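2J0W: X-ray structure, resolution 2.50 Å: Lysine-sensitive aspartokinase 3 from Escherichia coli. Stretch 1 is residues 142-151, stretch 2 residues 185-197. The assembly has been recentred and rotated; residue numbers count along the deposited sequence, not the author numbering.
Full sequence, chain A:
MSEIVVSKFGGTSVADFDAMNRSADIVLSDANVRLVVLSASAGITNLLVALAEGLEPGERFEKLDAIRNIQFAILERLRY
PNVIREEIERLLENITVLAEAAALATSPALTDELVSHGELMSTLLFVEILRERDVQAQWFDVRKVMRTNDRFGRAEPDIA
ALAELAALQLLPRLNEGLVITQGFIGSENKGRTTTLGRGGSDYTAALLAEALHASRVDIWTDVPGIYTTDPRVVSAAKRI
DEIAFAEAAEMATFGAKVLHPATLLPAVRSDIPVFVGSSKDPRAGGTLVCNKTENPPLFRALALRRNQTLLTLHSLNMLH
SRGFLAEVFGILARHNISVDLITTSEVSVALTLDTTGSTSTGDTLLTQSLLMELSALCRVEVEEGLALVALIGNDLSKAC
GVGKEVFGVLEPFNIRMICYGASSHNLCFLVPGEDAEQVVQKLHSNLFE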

# COMPACT_ATOMS: atom_id res chain seq x y z
N VAL A 142 34.64 1.76 -21.69
CA VAL A 142 34.08 1.34 -20.41
C VAL A 142 33.76 -0.12 -20.35
O VAL A 142 33.82 -0.72 -19.28
CB VAL A 142 32.78 2.05 -20.01
CG1 VAL A 142 33.07 3.30 -19.21
CG2 VAL A 142 31.95 2.33 -21.23
N ARG A 143 33.40 -0.70 -21.47
CA ARG A 143 33.05 -2.11 -21.46
C ARG A 143 34.13 -2.98 -20.83
O ARG A 143 33.83 -4.06 -20.31
CB ARG A 143 32.71 -2.57 -22.87
CG ARG A 143 31.45 -1.90 -23.37
CD ARG A 143 31.12 -2.32 -24.77
NE ARG A 143 32.13 -1.83 -25.71
CZ ARG A 143 32.08 -2.03 -27.02
NH1 ARG A 143 31.07 -2.69 -27.57
NH2 ARG A 143 33.06 -1.57 -27.78
N LYS A 144 35.37 -2.52 -20.84
CA LYS A 144 36.45 -3.28 -20.22
C LYS A 144 36.27 -3.28 -18.70
O LYS A 144 36.78 -4.15 -18.00
CB LYS A 144 37.82 -2.68 -20.54
CG LYS A 144 38.18 -2.64 -22.00
CD LYS A 144 39.53 -1.95 -22.18
CE LYS A 144 39.81 -1.61 -23.63
NZ LYS A 144 40.95 -0.65 -23.73
N VAL A 145 35.53 -2.29 -18.20
CA VAL A 145 35.31 -2.19 -16.77
C VAL A 145 33.89 -2.32 -16.26
O VAL A 145 33.68 -2.94 -15.22
CB VAL A 145 35.88 -0.88 -16.26
CG1 VAL A 145 35.13 -0.43 -15.02
CG2 VAL A 145 37.37 -1.07 -15.95
N MET A 146 32.93 -1.75 -16.98
CA MET A 146 31.52 -1.78 -16.57
C MET A 146 30.85 -3.14 -16.76
O MET A 146 30.06 -3.31 -17.69
CB MET A 146 30.76 -0.72 -17.37
CG MET A 146 29.31 -0.54 -16.98
SD MET A 146 29.16 0.03 -15.28
CE MET A 146 29.72 1.68 -15.45
N ARG A 147 31.14 -4.10 -15.88
CA ARG A 147 30.53 -5.42 -15.97
C ARG A 147 29.12 -5.40 -15.44
O ARG A 147 28.86 -4.84 -14.38
CB ARG A 147 31.31 -6.44 -15.16
CG ARG A 147 30.84 -7.87 -15.39
CD ARG A 147 31.84 -8.59 -16.26
NE ARG A 147 32.20 -7.76 -17.40
CZ ARG A 147 33.37 -7.82 -18.02
NH1 ARG A 147 34.30 -8.69 -17.60
NH2 ARG A 147 33.63 -7.03 -19.05
N THR A 148 28.19 -6.03 -16.18
CA THR A 148 26.79 -6.07 -15.74
C THR A 148 26.26 -7.48 -15.92
O THR A 148 26.95 -8.35 -16.41
CB THR A 148 25.89 -5.11 -16.57
OG1 THR A 148 25.67 -5.65 -17.89
CG2 THR A 148 26.55 -3.74 -16.70
N ASN A 149 25.02 -7.71 -15.51
CA ASN A 149 24.40 -9.01 -15.69
C ASN A 149 24.03 -9.12 -17.17
O ASN A 149 24.45 -8.30 -17.98
CB ASN A 149 23.13 -9.10 -14.85
CG ASN A 149 22.19 -7.95 -15.11
OD1 ASN A 149 22.22 -7.35 -16.19
ND2 ASN A 149 21.34 -7.65 -14.14
N ASP A 150 23.19 -10.10 -17.49
CA ASP A 150 22.76 -10.32 -18.87
C ASP A 150 21.36 -9.79 -19.17
O ASP A 150 20.76 -10.16 -20.19
CB ASP A 150 22.82 -11.82 -19.18
CG ASP A 150 21.90 -12.64 -18.30
OD1 ASP A 150 22.15 -13.86 -18.16
OD2 ASP A 150 20.92 -12.08 -17.75
N ARG A 151 20.85 -8.93 -18.30
CA ARG A 151 19.52 -8.34 -18.50
C ARG A 151 19.63 -7.21 -19.52
O ARG A 151 19.79 -6.05 -19.14
CB ARG A 151 18.97 -7.78 -17.18
CG ARG A 151 17.57 -7.23 -17.33
CD ARG A 151 16.97 -6.81 -16.02
NE ARG A 151 15.55 -6.50 -16.15
CZ ARG A 151 14.63 -7.32 -16.66
NH1 ARG A 151 14.98 -8.53 -17.09
NH2 ARG A 151 13.36 -6.95 -16.71
N ILE A 185 26.63 2.19 -21.48
CA ILE A 185 26.94 0.84 -21.92
C ILE A 185 27.83 0.01 -21.00
O ILE A 185 28.56 0.53 -20.15
CB ILE A 185 27.60 0.83 -23.30
CG1 ILE A 185 29.00 1.46 -23.22
CG2 ILE A 185 26.74 1.61 -24.28
CD1 ILE A 185 29.75 1.41 -24.54
N GLY A 186 27.76 -1.31 -21.20
CA GLY A 186 28.56 -2.23 -20.42
C GLY A 186 28.72 -3.53 -21.18
O GLY A 186 28.33 -3.61 -22.34
N SER A 187 29.30 -4.54 -20.54
CA SER A 187 29.48 -5.84 -21.16
C SER A 187 29.13 -6.89 -20.14
O SER A 187 29.48 -6.76 -18.97
CB SER A 187 30.92 -6.03 -21.64
OG SER A 187 31.84 -5.92 -20.57
N GLU A 188 28.44 -7.93 -20.57
CA GLU A 188 28.05 -8.99 -19.67
C GLU A 188 29.16 -10.05 -19.51
O GLU A 188 30.29 -9.85 -19.98
CB GLU A 188 26.71 -9.57 -20.15
CG GLU A 188 26.56 -11.05 -20.06
CD GLU A 188 27.00 -11.74 -21.32
OE1 GLU A 188 28.08 -11.39 -21.85
OE2 GLU A 188 26.26 -12.63 -21.78
N ASN A 189 28.88 -11.14 -18.82
CA ASN A 189 29.89 -12.16 -18.61
C ASN A 189 30.49 -12.75 -19.89
O ASN A 189 31.70 -12.89 -19.99
CB ASN A 189 29.31 -13.29 -17.75
CG ASN A 189 29.96 -13.36 -16.39
OD1 ASN A 189 31.17 -13.58 -16.29
ND2 ASN A 189 29.17 -13.18 -15.34
N LYS A 190 29.65 -13.08 -20.86
CA LYS A 190 30.13 -13.67 -22.10
C LYS A 190 30.49 -12.66 -23.20
O LYS A 190 30.26 -12.91 -24.39
CB LYS A 190 29.11 -14.68 -22.61
CG LYS A 190 28.75 -15.73 -21.57
CD LYS A 190 27.66 -16.68 -22.06
CE LYS A 190 27.41 -17.80 -21.04
NZ LYS A 190 26.31 -18.73 -21.45
N GLY A 191 31.03 -11.51 -22.78
CA GLY A 191 31.47 -10.47 -23.69
C GLY A 191 30.47 -9.64 -24.48
O GLY A 191 30.85 -8.65 -25.11
N ARG A 192 29.20 -10.05 -24.47
CA ARG A 192 28.15 -9.33 -25.20
C ARG A 192 27.92 -7.95 -24.60
O ARG A 192 28.04 -7.77 -23.39
CB ARG A 192 26.87 -10.14 -25.15
CG ARG A 192 27.04 -11.53 -25.75
CD ARG A 192 25.75 -12.28 -25.84
NE ARG A 192 25.28 -12.78 -24.55
CZ ARG A 192 24.09 -13.33 -24.37
NH1 ARG A 192 23.25 -13.45 -25.39
NH2 ARG A 192 23.74 -13.77 -23.17
N THR A 193 27.60 -6.98 -25.46
CA THR A 193 27.38 -5.61 -25.02
C THR A 193 26.01 -5.41 -24.39
O THR A 193 25.01 -5.95 -24.87
CB THR A 193 27.52 -4.61 -26.18
OG1 THR A 193 28.76 -4.84 -26.87
CG2 THR A 193 27.53 -3.18 -25.64
N THR A 194 25.97 -4.62 -23.32
CA THR A 194 24.72 -4.30 -22.62
C THR A 194 24.59 -2.80 -22.46
O THR A 194 25.56 -2.07 -22.68
CB THR A 194 24.71 -4.90 -21.22
OG1 THR A 194 25.86 -4.41 -20.51
CG2 THR A 194 24.74 -6.43 -21.28
N THR A 195 23.41 -2.35 -22.07
CA THR A 195 23.19 -0.92 -21.81
C THR A 195 22.48 -0.86 -20.46
O THR A 195 21.81 -1.82 -20.07
CB THR A 195 22.32 -0.25 -22.87
OG1 THR A 195 21.01 -0.84 -22.90
CG2 THR A 195 22.98 -0.39 -24.23
N LEU A 196 22.63 0.25 -19.74
CA LEU A 196 22.01 0.39 -18.42
C LEU A 196 20.57 0.92 -18.45
O LEU A 196 19.92 1.02 -17.41
CB LEU A 196 22.87 1.32 -17.55
CG LEU A 196 24.34 0.89 -17.49
CD1 LEU A 196 25.22 2.09 -17.14
CD2 LEU A 196 24.51 -0.25 -16.48
N GLY A 197 20.05 1.24 -19.63
CA GLY A 197 18.70 1.76 -19.71
C GLY A 197 18.75 3.24 -20.01
O GLY A 197 19.72 3.91 -19.64

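Stretch 2 is a hairpin-like segment, its strands 185-187 and 193-195 joined by a type I turn from Glu-188 to Gly-191, and stretch 1 lays an irregular backbone along the first strand. Ile-185 opens the contact on an apolar note. Its CB points sideways, but the side chain reaches nearer at its end, so that CG1 lies 3.7 Å from CG2 of Val-142, a buried pairing that suits two branched aliphatic residues.

At Gly-186 the backbones come close: its CA lies 3.3 Å from Met-146 O. A CB on Gly-186 would sit 2.7 Å from Met-146 O, a clash, and 3.0 Å from Thr-148 CG2, so glycine fits where a side chain would not.

Ser-187 is the hub. Its backbone forms a single beta bridge with Arg-147: Ser-187 N donates to Met-146 O (3.2 Å), and Thr-148 N donates to Ser-187 O (3.2 Å). The small side chain adds two further bonds, for a hydroxyl can give and receive at once. Ser-187 OG donates to Arg-143 O at 2.7 Å and accepts from Arg-147 NH2 at 2.6 Å. Although the CB of Arg-147 points away, its long side chain folds back, and its NE also reaches Ser-187 O at 3.3 Å. The guanidinium thus grips both oxygens of one serine, with OG at its edge.

The side chain of Glu-188 meets stretch 1 through carbon, its CB lying 3.4 Å from Asn-149 O, while its backbone O lies over one face of the Arg-147 guanidinium, 3.8 Å from Arg-147 NE. Glu-188 CA makes a CA-H...O contact with Thr-148 O (3.5 Å). The carboxylate instead binds Arg-192, just past the turn, forming a salt bridge from OE2 to Arg-192 NE (2.9 Å) and accepting from Arg-192 N at OE1 (3.1 Å). Gly-191, at the end of the turn, has a positive phi of 70°, which favours glycine.

On the returning strand, Thr-193 OG1 accepts a hydrogen bond from Arg-143 NH1 at 3.2 Å, lying near the guanidinium plane, where the N-H groups point. Thr-194 directs its CB toward stretch 1, and its OG1 donates to Thr-148 OG1 (2.9 Å). The latter in turn donates to Asn-149 O, also at 2.9 Å, so the two threonine hydroxyls form a short directed chain. Just past the strand, Leu-196 points its CB sideways, but the end of its side chain comes nearer, placing CD2 4.0 Å from Thr-148 CG2; threonine thus offers a methyl to leucine as well as a hydroxyl to Thr-194.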